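Local coordinates for 2'-5' RNA Ligase (Thermus thermophilus, PDB 1IUH), which is a LigT-like protein of the 2H phosphoesterase clan, with a two-lobed alpha/beta fold that carries two histidine-containing signature motifs, at residues 56-61 / 174-178; 9-13 / 149-153; 98-102 / 126-130. All coordinates share one frame. Where two conformers were deposited one is given. Numbering follows the deposited sequence.

Contact 1. Residues 56-61 / 174-178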
loop_
_atom_site.group_PDB
_atom_site.type_symbol
_atom_site.label_atom_id
_atom_site.label_comp_id
_atom_site.label_asym_id
_atom_site.label_seq_id
_atom_site.Cartn_x
_atom_site.Cartn_y
_atom_site.Cartn_z
ATOM N N TYR A 56 1.838 16.560 -6.080
ATOM C CA TYR A 56 1.464 15.411 -5.266
ATOM C C TYR A 56 1.275 15.791 -3.760
ATOM O O TYR A 56 0.403 15.256 -3.061
ATOM C CB TYR A 56 2.495 14.310 -5.468
ATOM C CG TYR A 56 2.478 13.871 -6.933
ATOM C CD1 TYR A 56 3.661 13.853 -7.706
ATOM C CD2 TYR A 56 1.280 13.495 -7.536
ATOM C CE1 TYR A 56 3.645 13.481 -9.010
ATOM C CE2 TYR A 56 1.240 13.119 -8.830
ATOM C CZ TYR A 56 2.415 13.103 -9.592
ATOM O OH TYR A 56 2.370 12.688 -10.918
ATOM N N LEU A 57 2.070 16.741 -3.279
ATOM C CA LEU A 57 1.963 17.231 -1.901
ATOM C C LEU A 57 0.649 17.941 -1.704
ATOM O O LEU A 57 -0.071 17.683 -0.713
ATOM C CB LEU A 57 3.137 18.182 -1.548
ATOM C CG LEU A 57 4.490 17.439 -1.386
ATOM C CD1 LEU A 57 5.671 18.417 -1.243
ATOM C CD2 LEU A 57 4.451 16.491 -0.155
ATOM N N ALA A 58 0.297 18.805 -2.647
ATOM C CA ALA A 58 -0.936 19.562 -2.509
ATOM C C ALA A 58 -2.172 18.625 -2.585
ATOM O O ALA A 58 -3.179 18.745 -1.835
ATOM C CB ALA A 58 -0.963 20.645 -3.576
ATOM N N LEU A 59 -2.066 17.664 -3.490
ATOM C CA LEU A 59 -3.096 16.701 -3.638
ATOM C C LEU A 59 -3.293 15.985 -2.304
ATOM O O LEU A 59 -4.433 15.773 -1.859
ATOM C CB LEU A 59 -2.729 15.737 -4.720
ATOM C CG LEU A 59 -3.793 14.664 -4.983
ATOM C CD1 LEU A 59 -5.192 15.279 -5.023
ATOM C CD2 LEU A 59 -3.487 14.003 -6.305
ATOM N N GLY A 60 -2.204 15.665 -1.629
ATOM C CA GLY A 60 -2.338 14.968 -0.347
ATOM C C GLY A 60 -3.046 15.851 0.688
ATOM O O GLY A 60 -4.000 15.410 1.378
ATOM N N HIS A 61 -2.595 17.117 0.797
ATOM C CA HIS A 61 -3.222 18.003 1.767
ATOM C C HIS A 61 -4.697 18.176 1.428
ATOM O O HIS A 61 -5.538 18.170 2.315
ATOM C CB HIS A 61 -2.523 19.380 1.831
ATOM C CG HIS A 61 -1.066 19.323 2.178
ATOM N ND1 HIS A 61 -0.601 18.950 3.431
ATOM C CD2 HIS A 61 0.031 19.617 1.442
ATOM C CE1 HIS A 61 0.719 19.028 3.448
ATOM N NE2 HIS A 61 1.123 19.429 2.253
ATOM N N LEU A 174 8.060 11.523 2.197
ATOM C CA LEU A 174 8.213 12.928 1.910
ATOM C C LEU A 174 7.254 13.657 2.728
ATOM O O LEU A 174 7.517 14.741 3.115
ATOM C CB LEU A 174 7.941 13.248 0.469
ATOM C CG LEU A 174 8.824 12.377 -0.419
ATOM C CD1 LEU A 174 8.718 12.851 -1.865
ATOM C CD2 LEU A 174 10.280 12.453 0.083
ATOM N N GLU A 175 6.093 13.079 2.970
ATOM C CA GLU A 175 5.130 13.735 3.817
ATOM C C GLU A 175 4.011 12.871 4.319
ATOM O O GLU A 175 3.625 11.949 3.646
ATOM C CB GLU A 175 4.530 14.980 3.169
ATOM C CG GLU A 175 4.962 16.147 4.079
ATOM C CD GLU A 175 3.951 17.211 4.189
ATOM O OE1 GLU A 175 3.783 17.943 3.193
ATOM O OE2 GLU A 175 3.322 17.323 5.250
ATOM N N LYS A 176 3.546 13.177 5.531
ATOM C CA LYS A 176 2.443 12.507 6.174
ATOM C C LYS A 176 1.267 13.493 6.144
ATOM O O LYS A 176 1.465 14.699 6.167
ATOM C CB LYS A 176 2.811 12.166 7.609
ATOM C CG LYS A 176 3.828 11.086 7.725
ATOM C CD LYS A 176 4.216 10.891 9.171
ATOM C CE LYS A 176 4.526 9.372 9.477
ATOM N NZ LYS A 176 5.828 9.088 10.230
ATOM N N PHE A 177 0.044 12.985 6.050
ATOM C CA PHE A 177 -1.158 13.833 5.980
ATOM C C PHE A 177 -2.179 13.305 6.995
ATOM O O PHE A 177 -2.376 12.095 7.145
ATOM C CB PHE A 177 -1.764 13.800 4.551
ATOM C CG PHE A 177 -0.771 14.098 3.427
ATOM C CD1 PHE A 177 -0.145 13.057 2.728
ATOM C CD2 PHE A 177 -0.529 15.407 3.022
ATOM C CE1 PHE A 177 0.677 13.305 1.656
ATOM C CE2 PHE A 177 0.293 15.682 1.940
ATOM C CZ PHE A 177 0.898 14.634 1.250
ATOM N N SER A 178 -2.830 14.198 7.716
ATOM C CA SER A 178 -3.781 13.721 8.697
ATOM C C SER A 178 -5.232 13.817 8.249
ATOM O O SER A 178 -5.662 14.845 7.791
ATOM C CB SER A 178 -3.554 14.477 10.019
ATOM O OG SER A 178 -2.220 14.241 10.455
#

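Contact 2. Residues 9-13 / 149-153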
loop_
_atom_site.group_PDB
_atom_site.type_symbol
_atom_site.label_atom_id
_atom_site.label_comp_id
_atom_site.label_asym_id
_atom_site.label_seq_id
_atom_site.Cartn_x
_atom_site.Cartn_y
_atom_site.Cartn_z
ATOM N N LEU A 9 0.971 1.502 9.152
ATOM C CA LEU A 9 0.168 0.828 10.126
ATOM C C LEU A 9 0.595 0.950 11.561
ATOM O O LEU A 9 1.778 1.172 11.860
ATOM C CB LEU A 9 0.099 -0.643 9.684
ATOM C CG LEU A 9 -0.150 -0.680 8.169
ATOM C CD1 LEU A 9 0.367 -1.983 7.565
ATOM C CD2 LEU A 9 -1.605 -0.502 7.856
ATOM N N PRO A 10 -0.374 0.808 12.488
ATOM C CA PRO A 10 -0.027 0.917 13.903
ATOM C C PRO A 10 0.522 -0.399 14.478
ATOM O O PRO A 10 0.395 -1.487 13.902
ATOM C CB PRO A 10 -1.336 1.357 14.536
ATOM C CG PRO A 10 -2.383 0.527 13.761
ATOM C CD PRO A 10 -1.828 0.570 12.309
ATOM N N GLU A 11 1.144 -0.270 15.625
ATOM C CA GLU A 11 1.713 -1.396 16.314
ATOM C C GLU A 11 0.898 -2.736 16.325
ATOM O O GLU A 11 1.390 -3.797 15.901
ATOM C CB GLU A 11 2.069 -0.893 17.729
ATOM C CG GLU A 11 2.497 -1.941 18.718
ATOM C CD GLU A 11 3.691 -1.472 19.541
ATOM O OE1 GLU A 11 3.695 -0.287 19.979
ATOM O OE2 GLU A 11 4.636 -2.288 19.748
ATOM N N GLU A 12 -0.341 -2.730 16.785
ATOM C CA GLU A 12 -1.047 -4.005 16.845
ATOM C C GLU A 12 -1.278 -4.651 15.504
ATOM O O GLU A 12 -1.432 -5.881 15.427
ATOM C CB GLU A 12 -2.379 -3.840 17.543
ATOM C CG GLU A 12 -2.516 -2.471 18.103
ATOM C CD GLU A 12 -2.955 -1.412 17.094
ATOM O OE1 GLU A 12 -4.079 -1.482 16.559
ATOM O OE2 GLU A 12 -2.158 -0.490 16.884
ATOM N N VAL A 13 -1.339 -3.818 14.457
ATOM C CA VAL A 13 -1.532 -4.299 13.115
ATOM C C VAL A 13 -0.221 -4.889 12.576
ATOM O O VAL A 13 -0.198 -6.007 12.005
ATOM C CB VAL A 13 -2.066 -3.166 12.248
ATOM C CG1 VAL A 13 -2.266 -3.635 10.774
ATOM C CG2 VAL A 13 -3.374 -2.657 12.870
ATOM N N GLY A 149 -9.388 -10.728 11.483
ATOM C CA GLY A 149 -10.470 -10.095 12.224
ATOM C C GLY A 149 -9.883 -9.090 13.191
ATOM O O GLY A 149 -9.942 -9.263 14.406
ATOM N N LEU A 150 -9.269 -8.043 12.671
ATOM C CA LEU A 150 -8.671 -7.040 13.535
ATOM C C LEU A 150 -9.032 -5.645 12.993
ATOM O O LEU A 150 -8.671 -5.322 11.874
ATOM C CB LEU A 150 -7.156 -7.223 13.581
ATOM C CG LEU A 150 -6.367 -5.998 14.078
ATOM C CD1 LEU A 150 -6.847 -5.616 15.485
ATOM C CD2 LEU A 150 -4.863 -6.247 14.055
ATOM N N GLU A 151 -9.711 -4.825 13.801
ATOM C CA GLU A 151 -10.130 -3.484 13.386
ATOM C C GLU A 151 -9.132 -2.471 13.905
ATOM O O GLU A 151 -8.558 -2.637 14.951
ATOM C CB GLU A 151 -11.549 -3.143 13.918
ATOM C CG GLU A 151 -12.224 -1.957 13.208
ATOM C CD GLU A 151 -13.592 -1.472 13.823
ATOM O OE1 GLU A 151 -14.619 -2.184 13.787
ATOM O OE2 GLU A 151 -13.637 -0.343 14.350
ATOM N N TRP A 152 -8.881 -1.433 13.151
ATOM C CA TRP A 152 -7.991 -0.413 13.646
ATOM C C TRP A 152 -8.423 0.910 13.023
ATOM O O TRP A 152 -9.118 0.928 12.002
ATOM C CB TRP A 152 -6.542 -0.765 13.314
ATOM C CG TRP A 152 -6.036 -0.244 12.031
ATOM C CD1 TRP A 152 -5.299 0.893 11.854
ATOM C CD2 TRP A 152 -6.021 -0.927 10.771
ATOM N NE1 TRP A 152 -4.808 0.940 10.590
ATOM C CE2 TRP A 152 -5.225 -0.153 9.894
ATOM C CE3 TRP A 152 -6.595 -2.121 10.301
ATOM C CZ2 TRP A 152 -4.975 -0.527 8.569
ATOM C CZ3 TRP A 152 -6.359 -2.505 8.995
ATOM C CH2 TRP A 152 -5.552 -1.717 8.133
ATOM N N PRO A 153 -8.037 2.030 13.633
ATOM C CA PRO A 153 -8.350 3.405 13.186
ATOM C C PRO A 153 -7.394 3.939 12.140
ATOM O O PRO A 153 -6.229 4.099 12.448
ATOM C CB PRO A 153 -8.208 4.245 14.496
ATOM C CG PRO A 153 -8.418 3.217 15.610
ATOM C CD PRO A 153 -7.605 2.034 15.045
HETATM O O HOH W 1 -6.761 -1.754 16.482
#

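Contact 3. Residues 98-102 / 126-130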
loop_
_atom_site.group_PDB
_atom_site.type_symbol
_atom_site.label_atom_id
_atom_site.label_comp_id
_atom_site.label_asym_id
_atom_site.label_seq_id
_atom_site.Cartn_x
_atom_site.Cartn_y
_atom_site.Cartn_z
ATOM N N PHE A 98 -10.543 3.391 2.167
ATOM C CA PHE A 98 -9.412 3.143 1.290
ATOM C C PHE A 98 -9.827 3.432 -0.122
ATOM O O PHE A 98 -9.070 4.037 -0.884
ATOM C CB PHE A 98 -8.906 1.691 1.317
ATOM C CG PHE A 98 -8.349 1.264 2.626
ATOM C CD1 PHE A 98 -8.784 0.065 3.211
ATOM C CD2 PHE A 98 -7.404 2.077 3.314
ATOM C CE1 PHE A 98 -8.286 -0.331 4.475
ATOM C CE2 PHE A 98 -6.899 1.690 4.588
ATOM C CZ PHE A 98 -7.340 0.476 5.176
ATOM N N LEU A 99 -11.025 3.000 -0.486
ATOM C CA LEU A 99 -11.466 3.201 -1.854
ATOM C C LEU A 99 -11.669 4.678 -2.091
ATOM O O LEU A 99 -11.264 5.171 -3.128
ATOM C CB LEU A 99 -12.758 2.423 -2.165
ATOM C CG LEU A 99 -12.990 0.885 -2.025
ATOM C CD1 LEU A 99 -11.709 0.054 -1.881
ATOM C CD2 LEU A 99 -13.882 0.622 -0.808
ATOM N N ARG A 100 -12.266 5.390 -1.138
ATOM C CA ARG A 100 -12.472 6.849 -1.302
ATOM C C ARG A 100 -11.113 7.598 -1.476
ATOM O O ARG A 100 -10.931 8.419 -2.394
ATOM C CB ARG A 100 -13.297 7.454 -0.134
ATOM C CG ARG A 100 -14.768 7.004 -0.079
ATOM C CD ARG A 100 -15.485 7.492 1.169
ATOM N NE ARG A 100 -15.627 8.947 1.224
ATOM C CZ ARG A 100 -16.517 9.680 0.522
ATOM N NH1 ARG A 100 -17.403 9.125 -0.299
ATOM N NH2 ARG A 100 -16.484 11.005 0.576
ATOM N N LEU A 101 -10.135 7.297 -0.644
ATOM C CA LEU A 101 -8.840 7.957 -0.864
ATOM C C LEU A 101 -8.204 7.549 -2.214
ATOM O O LEU A 101 -7.602 8.361 -2.902
ATOM C CB LEU A 101 -7.860 7.655 0.283
ATOM C CG LEU A 101 -8.251 8.249 1.639
ATOM C CD1 LEU A 101 -7.197 7.817 2.705
ATOM C CD2 LEU A 101 -8.378 9.766 1.528
ATOM N N ALA A 102 -8.338 6.294 -2.601
ATOM C CA ALA A 102 -7.761 5.869 -3.870
ATOM C C ALA A 102 -8.416 6.640 -5.053
ATOM O O ALA A 102 -7.729 7.047 -6.005
ATOM C CB ALA A 102 -7.941 4.311 -4.042
ATOM N N PRO A 126 -7.560 -2.335 -11.043
ATOM C CA PRO A 126 -8.662 -1.965 -10.152
ATOM C C PRO A 126 -8.070 -2.029 -8.766
ATOM O O PRO A 126 -7.413 -2.985 -8.426
ATOM C CB PRO A 126 -9.670 -3.091 -10.357
ATOM C CG PRO A 126 -9.438 -3.502 -11.769
ATOM C CD PRO A 126 -7.913 -3.544 -11.822
ATOM N N PHE A 127 -8.326 -1.014 -7.971
ATOM C CA PHE A 127 -7.809 -0.968 -6.624
ATOM C C PHE A 127 -8.311 -2.134 -5.747
ATOM O O PHE A 127 -9.499 -2.394 -5.652
ATOM C CB PHE A 127 -8.179 0.376 -5.993
ATOM C CG PHE A 127 -7.858 0.470 -4.559
ATOM C CD1 PHE A 127 -6.554 0.408 -4.124
ATOM C CD2 PHE A 127 -8.847 0.620 -3.631
ATOM C CE1 PHE A 127 -6.235 0.501 -2.756
ATOM C CE2 PHE A 127 -8.523 0.714 -2.239
ATOM C CZ PHE A 127 -7.210 0.654 -1.825
ATOM N N LYS A 128 -7.371 -2.807 -5.102
ATOM C CA LYS A 128 -7.636 -3.912 -4.204
ATOM C C LYS A 128 -6.949 -3.620 -2.855
ATOM O O LYS A 128 -5.735 -3.827 -2.736
ATOM C CB LYS A 128 -7.004 -5.169 -4.756
ATOM C CG LYS A 128 -7.944 -6.270 -4.942
ATOM C CD LYS A 128 -8.209 -6.440 -6.417
ATOM C CE LYS A 128 -9.400 -7.350 -6.614
ATOM N NZ LYS A 128 -9.382 -7.799 -8.017
ATOM N N PRO A 129 -7.689 -3.192 -1.819
ATOM C CA PRO A 129 -6.922 -2.939 -0.582
ATOM C C PRO A 129 -6.171 -4.190 -0.035
ATOM O O PRO A 129 -6.773 -5.030 0.651
ATOM C CB PRO A 129 -7.982 -2.387 0.387
ATOM C CG PRO A 129 -9.259 -3.088 -0.067
ATOM C CD PRO A 129 -9.138 -3.243 -1.597
ATOM N N HIS A 130 -4.871 -4.277 -0.364
ATOM C CA HIS A 130 -3.956 -5.389 -0.013
ATOM C C HIS A 130 -2.682 -4.877 0.733
ATOM O O HIS A 130 -2.249 -3.755 0.483
ATOM C CB HIS A 130 -3.494 -6.103 -1.320
ATOM C CG HIS A 130 -4.581 -6.826 -2.078
ATOM N ND1 HIS A 130 -4.340 -7.475 -3.273
ATOM C CD2 HIS A 130 -5.896 -7.042 -1.792
ATOM C CE1 HIS A 130 -5.453 -8.060 -3.687
ATOM N NE2 HIS A 130 -6.412 -7.814 -2.810
#

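Contact 1. Residues 56-61 / 174-178
This is a helix-on-sheet contact in the two-lobed alpha/beta fold of the LigT-like family. Helix 53-66 lies against a face of the antiparallel sheet at strand 169-178. The axes of helix 56-61 and strand 175-178 run only 21° from parallel and approach to 8.9 Å. Alternation along the strand sets the pattern. Glu-175 and Phe-177 point toward the helix, and Lys-176 between them points away. Leu-174 and Glu-175 form a classic beta bulge opposite Leu-159 of strand 150-164.

Phe-177 is the central side chain. Its ring slots in beside the helix backbone at Gly-60. A side chain there could not fit, because an ideal CB on Gly-60 would fall 2.2 Å from Phe-177 CZ. Leu-57 flanks the same ring, with CD2 4.2 Å from Phe-177 CZ. Leu-57 CD2 also touches Glu-175 CB at 3.7 Å. At the exposed margin the edge of Phe-177 meets the face of His-61 in a T-shaped pair, with centroids 4.9 Å apart and planes at 79°. His-61 NE2 lies 3.2 Å from Glu-175 OE1. Tyr-56 and Leu-59 also reach helix 96-113, besides touching strand 2-8, so helix 53-66 packs on both the sheet and that helix. Over the Phe-177 ring, Gly-60 CA makes a CH-pi contact 3.7 Å from the centroid, 16° off the normal.

Contact 2. Residues 9-13 / 149-153
Gly-149 opens the strand segment with a positive phi of 50°, a value that favours glycine. With Leu-150 it forms a G1 beta bulge opposite Leu-74 of strand 70-80. The contact with 9-13 starts at the next residue.

Leu-150 points toward the first turn of helix 11-21. Its CD2 lies 3.7 Å from Glu-12 O and 4.1 Å from Val-13 CG2. The CA-to-CB bond of Glu-151 points away, in keeping with the alternation of a strand. Its backbone still takes part through water 1. That water donates to Glu-151 O at 2.5 Å and to Glu-12 OE1 at 2.7 Å, so it bridges the helix start and the strand at the exposed margin.

Trp-152 points back toward the helix and does most of the packing. Val-13 CG2 sits over its five-membered ring in a CH-pi contact, 3.9 Å from the centroid and 23° off the normal. Pro-10, at the N-cap position, brings CG to 3.5 Å from Trp-152 CD1. Leu-9 CD2 reaches Trp-152 CZ2 at 3.4 Å. The indole thus meets the chain both before the helix and within its first turn. It also touches Ala-72 and Leu-74 of strand 70-80.

Pro-153 continues the strand. The result is a helix N-terminus seated on a face of an antiparallel sheet through a tryptophan, within the two-lobed alpha/beta fold of LigT-like proteins.

Contact 3. Residues 98-102 / 126-130
One CH-pi contact lies at the middle of this pair. Ala-102 CB sits over a face of the Phe-127 ring, 3.9 Å from its centroid and 13° off the normal. The small alanine lets the ring come close to helix 96-113.

The other contacts are apolar and come from two more residues of the same helix. Leu-99 CD1 meets the edge of the Phe-127 ring at CE2, 3.3 Å away, which is a tight fit. The same methyl lies 4.2 Å from Pro-129 CD. Phe-98 CB is 3.7 Å from Phe-127 CE2, and Phe-98 CD1 is 3.8 Å from Pro-129 CB. Phe-98, Leu-99 and Ala-102 make one helix face in this way. Arg-100 points away and forms a salt bridge with Glu-67.

The partner segment is an irregular run that leads into strand 130-136. It ends at His-130, the first residue of one of the two His-x-Thr-x motifs that give the 2H clan its name. In the run, Phe-127 and Pro-129 point toward the helix while Lys-128 points away.

Backbone bonds hold each side separately. Ala-102 N donates to Phe-98 O at 2.9 Å within the helix. Pro-129 is joined by a backbone hydrogen bond to Ala-93 of strand 88-94, and the His-130 ring stacks on Phe-90 of that strand.

All three contacts place a helix against the sheet or against a segment entering it. Contacts 1 and 2 use the neighbouring strands 169-178 and 150-164, which follow each other in the chain. Their centres are 22 Å apart and they do not touch. Along the chain their segments alternate, so the early helices 11-21 and 53-66 both pack on late strands. Contact 3 is nested inside both, about 17 Å between centres from each. It touches contact 2, where Phe-98 CZ lies 4.1 Å from Trp-152 CH2. N-terminal and C-terminal parts of the sequence are therefore interwoven in the fold, and neither forms a separate unit along the chain.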